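Local coordinates for DUF1987 domain-containing protein (Pseudomonas aeruginosa, PDB 6K4F) that probably acts as a regulatory phosphoprotein of the SiaABC threonine phosphorylation pathway, which controls biofilm formation in response to carbon availability, at residues 107-110 with 111-115. Residues are numbered along the deposited sequence; the frame is centred on the assembly and turned at random.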
loop_
_atom_site.group_PDB
_atom_site.type_symbol
_atom_site.label_atom_id
_atom_site.label_comp_id
_atom_site.label_asym_id
_atom_site.label_seq_id
_atom_site.Cartn_x
_atom_site.Cartn_y
_atom_site.Cartn_z
ATOM N N ALA A 107 6.437 15.541 2.773
ATOM C CA ALA A 107 6.278 14.084 2.732
ATOM C C ALA A 107 7.289 13.492 1.749
ATOM O O ALA A 107 6.960 13.011 0.663
ATOM C CB ALA A 107 4.849 13.722 2.352
ATOM N N GLU A 108 8.549 13.513 2.183
ATOM C CA GLU A 108 9.673 13.262 1.284
ATOM C C GLU A 108 9.665 11.827 0.766
ATOM O O GLU A 108 9.860 11.580 -0.432
ATOM C CB GLU A 108 10.982 13.570 2.016
ATOM C CG GLU A 108 12.176 13.866 1.127
ATOM C CD GLU A 108 11.906 14.955 0.109
ATOM O OE1 GLU A 108 11.688 14.619 -1.074
ATOM O OE2 GLU A 108 11.925 16.146 0.489
ATOM N N LEU A 109 9.452 10.863 1.660
ATOM C CA LEU A 109 9.383 9.473 1.221
ATOM C C LEU A 109 8.251 9.271 0.218
ATOM O O LEU A 109 8.437 8.620 -0.819
ATOM C CB LEU A 109 9.209 8.560 2.424
ATOM C CG LEU A 109 9.046 7.086 2.090
ATOM C CD1 LEU A 109 10.354 6.539 1.581
ATOM C CD2 LEU A 109 8.610 6.344 3.331
ATOM N N ALA A 110 7.079 9.855 0.490
ATOM C CA ALA A 110 5.956 9.718 -0.432
ATOM C C ALA A 110 6.307 10.261 -1.807
ATOM O O ALA A 110 5.975 9.645 -2.829
ATOM C CB ALA A 110 4.722 10.430 0.127
ATOM N N GLU A 111 7.026 11.390 -1.852
ATOM C CA GLU A 111 7.412 11.975 -3.136
ATOM C C GLU A 111 8.382 11.074 -3.884
ATOM O O GLU A 111 8.287 10.935 -5.107
ATOM C CB GLU A 111 8.028 13.361 -2.940
ATOM C CG GLU A 111 7.156 14.355 -2.197
ATOM C CD GLU A 111 6.120 15.019 -3.086
ATOM O OE1 GLU A 111 5.443 15.955 -2.607
ATOM O OE2 GLU A 111 5.974 14.604 -4.256
ATOM N N GLU A 112 9.308 10.432 -3.167
ATOM C CA GLU A 112 10.213 9.502 -3.827
ATOM C C GLU A 112 9.467 8.292 -4.378
ATOM O O GLU A 112 9.751 7.849 -5.497
ATOM C CB GLU A 112 11.314 9.074 -2.858
ATOM C CG GLU A 112 12.299 10.208 -2.593
ATOM C CD GLU A 112 13.071 10.034 -1.303
ATOM O OE1 GLU A 112 12.779 9.084 -0.568
ATOM O OE2 GLU A 112 13.975 10.847 -1.030
ATOM N N PHE A 113 8.532 7.729 -3.605
ATOM C CA PHE A 113 7.682 6.667 -4.133
ATOM C C PHE A 113 6.896 7.162 -5.345
ATOM O O PHE A 113 6.768 6.456 -6.353
ATOM C CB PHE A 113 6.698 6.183 -3.060
ATOM C CG PHE A 113 7.292 5.258 -2.017
ATOM C CD1 PHE A 113 8.272 4.346 -2.338
ATOM C CD2 PHE A 113 6.812 5.289 -0.713
ATOM C CE1 PHE A 113 8.786 3.487 -1.372
ATOM C CE2 PHE A 113 7.312 4.435 0.257
ATOM C CZ PHE A 113 8.302 3.531 -0.073
ATOM N N ARG A 114 6.331 8.361 -5.249
ATOM C CA ARG A 114 5.528 8.889 -6.354
ATOM C C ARG A 114 6.332 8.955 -7.654
ATOM O O ARG A 114 5.808 8.669 -8.739
ATOM C CB ARG A 114 4.987 10.269 -5.988
ATOM C CG ARG A 114 4.129 10.909 -7.071
ATOM C CD ARG A 114 3.351 12.081 -6.525
ATOM N NE ARG A 114 2.491 12.661 -7.550
ATOM C CZ ARG A 114 2.742 13.806 -8.178
ATOM N NH1 ARG A 114 3.812 14.513 -7.861
ATOM N NH2 ARG A 114 1.909 14.256 -9.106
ATOM N N GLU A 115 7.614 9.297 -7.567
ATOM C CA GLU A 115 8.422 9.367 -8.775
ATOM C C GLU A 115 8.607 8.005 -9.430
ATOM O O GLU A 115 8.936 7.941 -10.619
ATOM C CB GLU A 115 9.769 10.011 -8.446
ATOM C CG GLU A 115 9.605 11.479 -8.038
ATOM C CD GLU A 115 10.875 12.117 -7.506
ATOM O OE1 GLU A 115 11.495 12.906 -8.252
ATOM O OE2 GLU A 115 11.239 11.852 -6.339
#
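One face of the Phe113 ring carries the Leu109 side chain. Leu109 CD1 sits over this face, displaced toward the rim, 4.2 Å from the ring centroid and 25° off the normal, a CH-pi contact. At the CE2 corner the leucine branch point closes in, with Leu109 CG 3.7 Å from Phe113 CE2. With CG anti to the backbone N (chi1 177°), beside the carbonyl carbon, the leucine stands out from the helix, and the Phe113 ring turns back toward the N-terminal end to meet it. The two meet one helical turn apart and both touch Ile73 of helix 70-88. Phe113 also packs on Met77 and Leu80 there.

The backbone beneath is regular. Phe113 N donates to Leu109 O at 2.9 Å, and the bond is nearly straight (173°). Arg114 N bonds Ala110 O at 2.8 Å. Glu111 N bonds Ala107 O at 3.0 Å, so the N-cap residue accepts the first of these i to i+4 bonds. Glu111 CG, turned beside its own backbone N, also lies 3.2 Å from Ala107 O.

On the exposed side, Glu108 OE1 and Glu112 OE2 lie 4.4 Å apart, a like-charge pair that may raise the proton affinity of both.

Ala110 packs on Trp97 and Ile123 of the sheet. The arrangement is that of a short amphipathic helix, 108-115, linking parallel strands 93-99 and 121-125 in a beta-alpha-beta crossover.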